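Local coordinates for protein fimbrin (Schizosaccharomyces pombe, PDB 1RT8) that binds and crosslinks actin filaments, associating with the actin structures that set up cell polarity and taking part in cytokinesis, mating and spore formation, at residues N82-I93 / N106-E114; F433-V444 / I495-F506. All coordinates share one frame; numbering follows the deposited sequence.

Interaction 1 (N82-I93 / N106-E114)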
loop_
_atom_site.group_PDB
_atom_site.type_symbol
_atom_site.label_atom_id
_atom_site.label_comp_id
_atom_site.label_asym_id
_atom_site.label_seq_id
_atom_site.Cartn_x
_atom_site.Cartn_y
_atom_site.Cartn_z
ATOM N N ASN A 82 -4.079 27.496 -3.161
ATOM C CA ASN A 82 -4.700 26.398 -2.423
ATOM C C ASN A 82 -5.388 25.386 -3.324
ATOM O O ASN A 82 -5.177 24.183 -3.191
ATOM C CB ASN A 82 -5.686 26.942 -1.386
ATOM C CG ASN A 82 -4.983 27.602 -0.209
ATOM O OD1 ASN A 82 -3.783 27.431 -0.023
ATOM N ND2 ASN A 82 -5.730 28.345 0.594
ATOM N N PHE A 83 -6.188 25.884 -4.255
ATOM C CA PHE A 83 -6.909 25.038 -5.195
ATOM C C PHE A 83 -6.002 24.003 -5.881
ATOM O O PHE A 83 -6.362 22.829 -6.018
ATOM C CB PHE A 83 -7.567 25.916 -6.256
ATOM C CG PHE A 83 -8.435 25.163 -7.202
ATOM C CD1 PHE A 83 -9.767 24.906 -6.886
ATOM C CD2 PHE A 83 -7.924 24.692 -8.409
ATOM C CE1 PHE A 83 -10.585 24.192 -7.760
ATOM C CE2 PHE A 83 -8.730 23.976 -9.290
ATOM C CZ PHE A 83 -10.067 23.725 -8.963
ATOM N N LYS A 84 -4.831 24.437 -6.333
ATOM C CA LYS A 84 -3.920 23.517 -6.999
ATOM C C LYS A 84 -3.264 22.559 -6.011
ATOM O O LYS A 84 -3.015 21.400 -6.345
ATOM C CB LYS A 84 -2.862 24.285 -7.796
ATOM C CG LYS A 84 -3.405 24.866 -9.101
ATOM C CD LYS A 84 -2.304 25.484 -9.953
ATOM C CE LYS A 84 -2.863 25.961 -11.291
ATOM N NZ LYS A 84 -4.005 26.888 -11.085
ATOM N N CYS A 85 -2.998 23.037 -4.801
ATOM C CA CYS A 85 -2.408 22.196 -3.762
ATOM C C CYS A 85 -3.380 21.064 -3.382
ATOM O O CYS A 85 -2.956 19.933 -3.119
ATOM C CB CYS A 85 -2.084 23.022 -2.515
ATOM S SG CYS A 85 -0.694 24.186 -2.663
ATOM N N ILE A 86 -4.679 21.369 -3.350
ATOM C CA ILE A 86 -5.680 20.364 -3.010
ATOM C C ILE A 86 -5.732 19.264 -4.070
ATOM O O ILE A 86 -5.780 18.077 -3.728
ATOM C CB ILE A 86 -7.086 20.982 -2.862
ATOM C CG1 ILE A 86 -7.146 21.864 -1.611
ATOM C CG2 ILE A 86 -8.130 19.875 -2.784
ATOM C CD1 ILE A 86 -6.887 21.115 -0.307
ATOM N N GLU A 87 -5.725 19.657 -5.346
ATOM C CA GLU A 87 -5.742 18.697 -6.448
ATOM C C GLU A 87 -4.541 17.771 -6.299
ATOM O O GLU A 87 -4.673 16.553 -6.349
ATOM C CB GLU A 87 -5.670 19.413 -7.808
ATOM C CG GLU A 87 -6.860 20.329 -8.112
ATOM C CD GLU A 87 -6.734 21.031 -9.454
ATOM O OE1 GLU A 87 -5.657 21.591 -9.744
ATOM O OE2 GLU A 87 -7.709 21.029 -10.223
ATOM N N ASN A 88 -3.361 18.356 -6.121
ATOM C CA ASN A 88 -2.150 17.567 -5.948
ATOM C C ASN A 88 -2.269 16.670 -4.710
ATOM O O ASN A 88 -1.881 15.501 -4.733
ATOM C CB ASN A 88 -0.930 18.485 -5.784
ATOM C CG ASN A 88 -0.460 19.084 -7.102
ATOM O OD1 ASN A 88 -1.053 18.853 -8.149
ATOM N ND2 ASN A 88 0.625 19.858 -7.049
ATOM N N ASN A 89 -2.792 17.219 -3.622
ATOM C CA ASN A 89 -2.920 16.430 -2.403
ATOM C C ASN A 89 -3.918 15.295 -2.533
ATOM O O ASN A 89 -3.788 14.274 -1.860
ATOM C CB ASN A 89 -3.235 17.339 -1.213
ATOM C CG ASN A 89 -2.035 18.194 -0.820
ATOM O OD1 ASN A 89 -0.893 17.830 -1.102
ATOM N ND2 ASN A 89 -2.286 19.316 -0.165
ATOM N N ASN A 90 -4.902 15.453 -3.410
ATOM C CA ASN A 90 -5.868 14.379 -3.640
ATOM C C ASN A 90 -5.115 13.200 -4.260
ATOM O O ASN A 90 -5.363 12.035 -3.924
ATOM C CB ASN A 90 -6.973 14.831 -4.600
ATOM C CG ASN A 90 -8.015 15.692 -3.924
ATOM O OD1 ASN A 90 -8.074 15.764 -2.702
ATOM N ND2 ASN A 90 -8.854 16.341 -4.720
ATOM N N VAL A 91 -4.206 13.514 -5.186
ATOM C CA VAL A 91 -3.398 12.490 -5.856
ATOM C C VAL A 91 -2.515 11.762 -4.834
ATOM O O VAL A 91 -2.385 10.540 -4.874
ATOM C CB VAL A 91 -2.489 13.114 -6.936
ATOM C CG1 VAL A 91 -1.548 12.057 -7.490
ATOM C CG2 VAL A 91 -3.335 13.701 -8.058
ATOM N N VAL A 92 -1.905 12.524 -3.932
ATOM C CA VAL A 92 -1.057 11.963 -2.880
ATOM C C VAL A 92 -1.865 11.027 -1.982
ATOM O O VAL A 92 -1.541 9.845 -1.841
ATOM C CB VAL A 92 -0.447 13.090 -1.999
ATOM C CG1 VAL A 92 0.096 12.518 -0.695
ATOM C CG2 VAL A 92 0.668 13.798 -2.767
ATOM N N ILE A 93 -2.929 11.566 -1.390
ATOM C CA ILE A 93 -3.778 10.814 -0.472
ATOM C C ILE A 93 -4.358 9.532 -1.060
ATOM O O ILE A 93 -4.253 8.469 -0.464
ATOM C CB ILE A 93 -4.959 11.684 0.032
ATOM C CG1 ILE A 93 -4.445 12.797 0.954
ATOM C CG2 ILE A 93 -5.999 10.799 0.739
ATOM C CD1 ILE A 93 -3.779 12.309 2.203
ATOM N N ASN A 106 -6.640 9.225 9.152
ATOM C CA ASN A 106 -6.541 10.441 9.938
ATOM C C ASN A 106 -5.976 11.621 9.139
ATOM O O ASN A 106 -5.867 12.730 9.669
ATOM C CB ASN A 106 -5.672 10.181 11.169
ATOM C CG ASN A 106 -5.951 11.155 12.294
ATOM O OD1 ASN A 106 -5.311 11.103 13.346
ATOM N ND2 ASN A 106 -6.913 12.048 12.082
ATOM N N ILE A 107 -5.623 11.398 7.871
ATOM C CA ILE A 107 -5.067 12.482 7.061
ATOM C C ILE A 107 -5.829 12.750 5.760
ATOM O O ILE A 107 -6.143 11.831 5.007
ATOM C CB ILE A 107 -3.566 12.226 6.741
ATOM C CG1 ILE A 107 -2.935 13.499 6.163
ATOM C CG2 ILE A 107 -3.430 11.052 5.778
ATOM C CD1 ILE A 107 -1.433 13.428 5.988
ATOM N N GLY A 108 -6.132 14.023 5.515
ATOM C CA GLY A 108 -6.848 14.423 4.315
ATOM C C GLY A 108 -6.082 15.491 3.556
ATOM O O GLY A 108 -5.128 16.059 4.079
ATOM N N ALA A 109 -6.494 15.768 2.322
ATOM C CA ALA A 109 -5.811 16.756 1.499
ATOM C C ALA A 109 -5.601 18.071 2.237
ATOM O O ALA A 109 -4.544 18.694 2.113
ATOM C CB ALA A 109 -6.587 16.993 0.201
ATOM N N GLY A 110 -6.605 18.483 3.008
ATOM C CA GLY A 110 -6.510 19.721 3.760
ATOM C C GLY A 110 -5.492 19.685 4.886
ATOM O O GLY A 110 -4.934 20.719 5.264
ATOM N N ASP A 111 -5.254 18.499 5.440
ATOM C CA ASP A 111 -4.286 18.353 6.519
ATOM C C ASP A 111 -2.881 18.599 5.970
ATOM O O ASP A 111 -2.035 19.190 6.649
ATOM C CB ASP A 111 -4.360 16.950 7.134
ATOM C CG ASP A 111 -5.695 16.667 7.806
ATOM O OD1 ASP A 111 -6.220 17.561 8.500
ATOM O OD2 ASP A 111 -6.215 15.544 7.653
ATOM N N ILE A 112 -2.631 18.130 4.750
ATOM C CA ILE A 112 -1.330 18.327 4.115
ATOM C C ILE A 112 -1.187 19.813 3.796
ATOM O O ILE A 112 -0.151 20.414 4.063
ATOM C CB ILE A 112 -1.194 17.516 2.809
ATOM C CG1 ILE A 112 -1.258 16.017 3.119
ATOM C CG2 ILE A 112 0.128 17.852 2.120
ATOM C CD1 ILE A 112 -1.190 15.119 1.882
ATOM N N LEU A 113 -2.241 20.404 3.244
ATOM C CA LEU A 113 -2.229 21.827 2.904
ATOM C C LEU A 113 -1.903 22.696 4.124
ATOM O O LEU A 113 -1.240 23.723 4.000
ATOM C CB LEU A 113 -3.584 22.249 2.316
ATOM C CG LEU A 113 -3.810 23.750 2.059
ATOM C CD1 LEU A 113 -2.814 24.258 1.038
ATOM C CD2 LEU A 113 -5.226 23.979 1.571
ATOM N N GLU A 114 -2.363 22.275 5.298
ATOM C CA GLU A 114 -2.132 23.023 6.529
ATOM C C GLU A 114 -0.802 22.696 7.198
ATOM O O GLU A 114 -0.440 23.316 8.197
ATOM C CB GLU A 114 -3.267 22.764 7.521
ATOM C CG GLU A 114 -4.588 23.421 7.152
ATOM C CD GLU A 114 -5.761 22.857 7.935
ATOM O OE1 GLU A 114 -5.530 22.305 9.034
ATOM O OE2 GLU A 114 -6.912 22.973 7.459
#
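Leu113 enters helix 82-93 as a knob into the hole formed by Asn82, Cys85, Ile86 and Asn89. Its two methyls divide the hole: CD1 meets Cys85 CB at 3.8 Å, whereas CD2 lies 3.8 Å from Ile86 CD1, the two side chains crossing at about a right angle. CG of Leu113 stands anti to the backbone N (chi1 173°), which carries both methyls out over the neighbouring helix. One turn further along that helix, the backbones come nearest where Ala109 faces Asn89, their CB atoms 3.7 Å apart. The carboxamide of Asn89 then lies against Ile112, with OD1 3.4 Å from Ile112 CG2, while ND2 reaches Ala109 O at 3.3 Å in a weak, bent hydrogen bond (N-H...O 124°). The same ND2 also bonds to Lys49 O, so this buried amide ties the helix pair to a third piece of chain. Both segments belong to the first calponin-homology domain, within actin-binding region 1, where the short helix 109-113 runs at 121° to the direction of the 82-93 stretch of helix 82-99. At the far end, Ile93 CD1 touches both Ile107 CG2 and Ile112 CD1, each 3.8 Å away, and Val92 CG1 adds to the apolar cover of Ile112 CD1. Behind this layer, Leu54 of helix 52-61 touches both Val92 and Ile112, and Leu119 and Leu123 of helix 117-131 back Ile107. The start of the short helix is fixed by Gly108 at the N-cap position, whose N donates to Asp111 OD2 at 2.6 Å.

Interaction 2 (F433-V444 / I495-F506)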
loop_
_atom_site.group_PDB
_atom_site.type_symbol
_atom_site.label_atom_id
_atom_site.label_comp_id
_atom_site.label_asym_id
_atom_site.label_seq_id
_atom_site.Cartn_x
_atom_site.Cartn_y
_atom_site.Cartn_z
ATOM N N PHE A 433 -18.208 -3.928 -20.078
ATOM C CA PHE A 433 -16.930 -3.852 -19.392
ATOM C C PHE A 433 -16.019 -5.031 -19.740
ATOM O O PHE A 433 -14.967 -5.212 -19.133
ATOM C CB PHE A 433 -17.155 -3.767 -17.879
ATOM C CG PHE A 433 -17.778 -2.470 -17.434
ATOM C CD1 PHE A 433 -18.680 -2.446 -16.377
ATOM C CD2 PHE A 433 -17.460 -1.271 -18.072
ATOM C CE1 PHE A 433 -19.263 -1.244 -15.961
ATOM C CE2 PHE A 433 -18.040 -0.070 -17.659
ATOM C CZ PHE A 433 -18.944 -0.061 -16.600
ATOM N N ARG A 434 -16.432 -5.823 -20.727
ATOM C CA ARG A 434 -15.640 -6.966 -21.181
ATOM C C ARG A 434 -15.147 -6.702 -22.599
ATOM O O ARG A 434 -14.463 -7.532 -23.193
ATOM C CB ARG A 434 -16.486 -8.247 -21.187
ATOM C CG ARG A 434 -16.922 -8.714 -19.814
ATOM C CD ARG A 434 -17.892 -9.891 -19.894
ATOM N NE ARG A 434 -19.249 -9.499 -19.514
ATOM C CZ ARG A 434 -20.069 -8.793 -20.284
ATOM N NH1 ARG A 434 -19.680 -8.402 -21.487
ATOM N NH2 ARG A 434 -21.271 -8.452 -19.839
ATOM N N ASP A 435 -15.503 -5.541 -23.134
ATOM C CA ASP A 435 -15.135 -5.167 -24.500
ATOM C C ASP A 435 -13.624 -5.004 -24.688
ATOM O O ASP A 435 -12.995 -4.183 -24.030
ATOM C CB ASP A 435 -15.847 -3.865 -24.885
ATOM C CG ASP A 435 -15.715 -3.537 -26.359
ATOM O OD1 ASP A 435 -14.617 -3.727 -26.923
ATOM O OD2 ASP A 435 -16.712 -3.063 -26.949
ATOM N N PRO A 436 -13.032 -5.784 -25.609
ATOM C CA PRO A 436 -11.596 -5.763 -25.921
ATOM C C PRO A 436 -11.018 -4.375 -26.202
ATOM O O PRO A 436 -9.868 -4.104 -25.864
ATOM C CB PRO A 436 -11.495 -6.677 -27.142
ATOM C CG PRO A 436 -12.607 -7.671 -26.900
ATOM C CD PRO A 436 -13.735 -6.769 -26.454
ATOM N N SER A 437 -11.807 -3.505 -26.829
ATOM C CA SER A 437 -11.342 -2.154 -27.139
ATOM C C SER A 437 -10.827 -1.413 -25.895
ATOM O O SER A 437 -9.915 -0.591 -25.988
ATOM C CB SER A 437 -12.467 -1.341 -27.791
ATOM O OG SER A 437 -13.527 -1.093 -26.876
ATOM N N ILE A 438 -11.404 -1.708 -24.732
ATOM C CA ILE A 438 -10.991 -1.059 -23.484
ATOM C C ILE A 438 -9.487 -1.169 -23.215
ATOM O O ILE A 438 -8.926 -0.356 -22.480
ATOM C CB ILE A 438 -11.774 -1.655 -22.274
ATOM C CG1 ILE A 438 -13.235 -1.202 -22.343
ATOM C CG2 ILE A 438 -11.130 -1.235 -20.948
ATOM C CD1 ILE A 438 -14.156 -1.898 -21.344
ATOM N N SER A 439 -8.839 -2.159 -23.833
ATOM C CA SER A 439 -7.403 -2.400 -23.644
ATOM C C SER A 439 -6.467 -1.236 -23.979
ATOM O O SER A 439 -5.399 -1.102 -23.380
ATOM C CB SER A 439 -6.969 -3.632 -24.451
ATOM O OG SER A 439 -7.081 -3.405 -25.847
ATOM N N THR A 440 -6.865 -0.395 -24.924
ATOM C CA THR A 440 -6.034 0.734 -25.340
ATOM C C THR A 440 -5.929 1.800 -24.251
ATOM O O THR A 440 -5.026 2.641 -24.271
ATOM C CB THR A 440 -6.597 1.379 -26.622
ATOM O OG1 THR A 440 -7.843 2.020 -26.327
ATOM C CG2 THR A 440 -6.845 0.317 -27.684
ATOM N N GLY A 441 -6.866 1.762 -23.305
ATOM C CA GLY A 441 -6.866 2.724 -22.221
ATOM C C GLY A 441 -7.412 4.081 -22.613
ATOM O O GLY A 441 -7.443 4.993 -21.791
ATOM N N VAL A 442 -7.846 4.218 -23.862
ATOM C CA VAL A 442 -8.383 5.482 -24.357
ATOM C C VAL A 442 -9.789 5.739 -23.818
ATOM O O VAL A 442 -10.109 6.852 -23.400
ATOM C CB VAL A 442 -8.427 5.494 -25.895
ATOM C CG1 VAL A 442 -8.996 6.815 -26.396
ATOM C CG2 VAL A 442 -7.032 5.281 -26.445
ATOM N N PHE A 443 -10.628 4.706 -23.836
ATOM C CA PHE A 443 -11.988 4.825 -23.329
ATOM C C PHE A 443 -12.030 5.414 -21.915
ATOM O O PHE A 443 -12.806 6.335 -21.653
ATOM C CB PHE A 443 -12.680 3.461 -23.316
ATOM C CG PHE A 443 -14.079 3.511 -22.794
ATOM C CD1 PHE A 443 -15.083 4.139 -23.523
ATOM C CD2 PHE A 443 -14.390 2.968 -21.550
ATOM C CE1 PHE A 443 -16.383 4.226 -23.019
ATOM C CE2 PHE A 443 -15.677 3.050 -21.042
ATOM C CZ PHE A 443 -16.680 3.680 -21.776
ATOM N N VAL A 444 -11.206 4.894 -21.000
ATOM C CA VAL A 444 -11.215 5.413 -19.634
ATOM C C VAL A 444 -10.795 6.881 -19.570
ATOM O O VAL A 444 -11.312 7.642 -18.754
ATOM C CB VAL A 444 -10.350 4.556 -18.661
ATOM C CG1 VAL A 444 -10.971 3.158 -18.536
ATOM C CG2 VAL A 444 -8.890 4.474 -19.138
ATOM N N ILE A 495 -6.771 -2.607 -16.481
ATOM C CA ILE A 495 -7.563 -2.008 -17.550
ATOM C C ILE A 495 -7.044 -2.512 -18.912
ATOM O O ILE A 495 -7.827 -2.933 -19.767
ATOM C CB ILE A 495 -7.476 -0.461 -17.494
ATOM C CG1 ILE A 495 -8.283 0.056 -16.294
ATOM C CG2 ILE A 495 -7.974 0.149 -18.798
ATOM C CD1 ILE A 495 -8.100 1.542 -16.045
ATOM N N VAL A 496 -5.726 -2.485 -19.101
ATOM C CA VAL A 496 -5.124 -2.943 -20.362
ATOM C C VAL A 496 -5.514 -4.397 -20.681
ATOM O O VAL A 496 -5.772 -4.741 -21.843
ATOM C CB VAL A 496 -3.577 -2.805 -20.326
ATOM C CG1 VAL A 496 -2.949 -3.430 -21.584
ATOM C CG2 VAL A 496 -3.203 -1.337 -20.228
ATOM N N ALA A 497 -5.581 -5.236 -19.650
ATOM C CA ALA A 497 -5.952 -6.635 -19.811
ATOM C C ALA A 497 -7.483 -6.816 -19.798
ATOM O O ALA A 497 -7.992 -7.926 -19.955
ATOM C CB ALA A 497 -5.312 -7.467 -18.692
ATOM N N VAL A 498 -8.203 -5.719 -19.598
ATOM C CA VAL A 498 -9.661 -5.724 -19.559
ATOM C C VAL A 498 -10.262 -6.773 -18.623
ATOM O O VAL A 498 -11.072 -7.600 -19.039
ATOM C CB VAL A 498 -10.261 -5.928 -20.971
ATOM C CG1 VAL A 498 -11.750 -5.610 -20.949
ATOM C CG2 VAL A 498 -9.545 -5.034 -21.972
ATOM N N ARG A 499 -9.850 -6.746 -17.361
ATOM C CA ARG A 499 -10.374 -7.674 -16.368
ATOM C C ARG A 499 -11.693 -7.022 -15.954
ATOM O O ARG A 499 -11.709 -6.070 -15.185
ATOM C CB ARG A 499 -9.368 -7.791 -15.224
ATOM C CG ARG A 499 -8.049 -8.398 -15.736
ATOM C CD ARG A 499 -6.864 -8.348 -14.761
ATOM N NE ARG A 499 -5.758 -9.151 -15.290
ATOM C CZ ARG A 499 -4.492 -8.754 -15.350
ATOM N NH1 ARG A 499 -4.144 -7.549 -14.906
ATOM N NH2 ARG A 499 -3.573 -9.560 -15.875
ATOM N N PRO A 500 -12.816 -7.528 -16.491
ATOM C CA PRO A 500 -14.185 -7.049 -16.257
ATOM C C PRO A 500 -14.585 -6.539 -14.881
ATOM O O PRO A 500 -15.094 -5.429 -14.772
ATOM C CB PRO A 500 -15.056 -8.213 -16.744
ATOM C CG PRO A 500 -14.144 -9.397 -16.649
ATOM C CD PRO A 500 -12.847 -8.846 -17.145
ATOM N N ARG A 501 -14.382 -7.330 -13.836
ATOM C CA ARG A 501 -14.750 -6.877 -12.498
ATOM C C ARG A 501 -13.902 -5.694 -12.048
ATOM O O ARG A 501 -14.381 -4.807 -11.334
ATOM C CB ARG A 501 -14.593 -8.001 -11.481
ATOM C CG ARG A 501 -15.501 -9.177 -11.721
ATOM C CD ARG A 501 -15.183 -10.255 -10.726
ATOM N NE ARG A 501 -16.152 -11.330 -10.782
ATOM C CZ ARG A 501 -15.999 -12.496 -10.168
ATOM N NH1 ARG A 501 -14.906 -12.733 -9.457
ATOM N NH2 ARG A 501 -16.949 -13.416 -10.255
ATOM N N LEU A 502 -12.643 -5.682 -12.459
ATOM C CA LEU A 502 -11.761 -4.606 -12.053
ATOM C C LEU A 502 -12.078 -3.348 -12.844
ATOM O O LEU A 502 -11.951 -2.240 -12.324
ATOM C CB LEU A 502 -10.300 -5.035 -12.209
ATOM C CG LEU A 502 -9.977 -6.346 -11.469
ATOM C CD1 LEU A 502 -8.469 -6.638 -11.498
ATOM C CD2 LEU A 502 -10.453 -6.252 -10.026
ATOM N N VAL A 503 -12.512 -3.512 -14.089
ATOM C CA VAL A 503 -12.879 -2.350 -14.886
ATOM C C VAL A 503 -14.132 -1.736 -14.262
ATOM O O VAL A 503 -14.242 -0.520 -14.142
ATOM C CB VAL A 503 -13.192 -2.718 -16.359
ATOM C CG1 VAL A 503 -13.882 -1.533 -17.058
ATOM C CG2 VAL A 503 -11.897 -3.082 -17.100
ATOM N N LEU A 504 -15.072 -2.576 -13.848
ATOM C CA LEU A 504 -16.308 -2.066 -13.258
ATOM C C LEU A 504 -16.024 -1.329 -11.952
ATOM O O LEU A 504 -16.628 -0.289 -11.683
ATOM C CB LEU A 504 -17.323 -3.206 -13.057
ATOM C CG LEU A 504 -18.754 -2.805 -12.646
ATOM C CD1 LEU A 504 -19.767 -3.893 -13.031
ATOM C CD2 LEU A 504 -18.784 -2.529 -11.165
ATOM N N HIS A 505 -15.099 -1.850 -11.145
ATOM C CA HIS A 505 -14.717 -1.198 -9.884
ATOM C C HIS A 505 -14.204 0.218 -10.167
ATOM O O HIS A 505 -14.546 1.167 -9.469
ATOM C CB HIS A 505 -13.622 -2.013 -9.177
ATOM C CG HIS A 505 -12.900 -1.272 -8.087
ATOM N ND1 HIS A 505 -11.633 -0.752 -8.252
ATOM C CD2 HIS A 505 -13.261 -0.979 -6.814
ATOM C CE1 HIS A 505 -11.243 -0.172 -7.129
ATOM N NE2 HIS A 505 -12.215 -0.296 -6.241
ATOM N N PHE A 506 -13.384 0.346 -11.200
ATOM C CA PHE A 506 -12.818 1.637 -11.588
ATOM C C PHE A 506 -13.935 2.619 -11.986
ATOM O O PHE A 506 -13.986 3.746 -11.498
ATOM C CB PHE A 506 -11.858 1.428 -12.764
ATOM C CG PHE A 506 -11.290 2.702 -13.326
ATOM C CD1 PHE A 506 -10.264 3.370 -12.672
ATOM C CD2 PHE A 506 -11.787 3.231 -14.511
ATOM C CE1 PHE A 506 -9.734 4.551 -13.190
ATOM C CE2 PHE A 506 -11.266 4.414 -15.041
ATOM C CZ PHE A 506 -10.237 5.076 -14.377
#
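Phe433 and Leu504 cross at about a right angle, CB of the leucine approaching the ring obliquely at 3.7 Å from Phe433 CD1. Val503 meets the other ortho carbon, its CG1 3.7 Å from Phe433 CD2, so the ring spans two successive residues of helix 500-506. Beside it, the aliphatic part of Arg434 lies across Pro500 in the first turn of that helix, CG against CB at 3.6 Å. Phe433 O receives a CA-H...O contact from Pro500 CA but has no hydrogen-bond partner in the model, although the contact buries it.

Val498 points its branches into the concave side of the 433-439 backbone. CG1, anti to the backbone N (chi1 -167°), comes close to the carbonyl oxygens of Phe433 and Asp435, while CG2 sits 3.5 Å from Ser439 N. The residue has positive phi in a Schellman motif that ends helix 492-496, which directs it toward the opposing segment. An Asx turn at Asp435, with OD1 accepting from Ser437 N, leads into the 3-10 segment 436-440; there Pro436 O is gripped by both N and OG of Ser439. Val496 CA makes a CA-H...O contact with Ser439 O at 3.5 Å. On the inner side of the same turn, Ile438 and Ile495 cross at about a right angle through their CG2 methyls, 4.1 Å apart. Val444 CG1 approaches the Phe506 ring obliquely at CE2 (3.7 Å), and Ile495 CD1 stands over the centre of one face of the same ring, 4.2 Å above its plane. The loop and 3-10 turn thus pack on the end of helix 492-496 and the start of helix 500-511, an arrangement within the all-helical fold of the fourth calponin-homology domain, in actin-binding region 2.

Overall arrangement
Interactions 1 and 2 lie in the first and fourth calponin-homology domains, thus in the two different actin-binding regions, with centres 29 Å apart and nearest atoms about 12 Å apart. They share no element, yet helix 467-483 borders both: Lys483 bonds through its carbonyl oxygen to Asn90 of 82-93, and Ala477 touches Val444 of the other contact. Tyr455 also bonds to Glu87, so residues from the range of the fourth domain reach the first. Both contacts are partly buried, with 6 of 13 touching residues buried in interaction 1 and 8 of 15 in interaction 2. Interaction 1 sets helix on helix and holds a polar amide in a mainly apolar interface; interaction 2 joins loop, 3-10 turn and helix ends through apolar side chains and CA-H...O contacts.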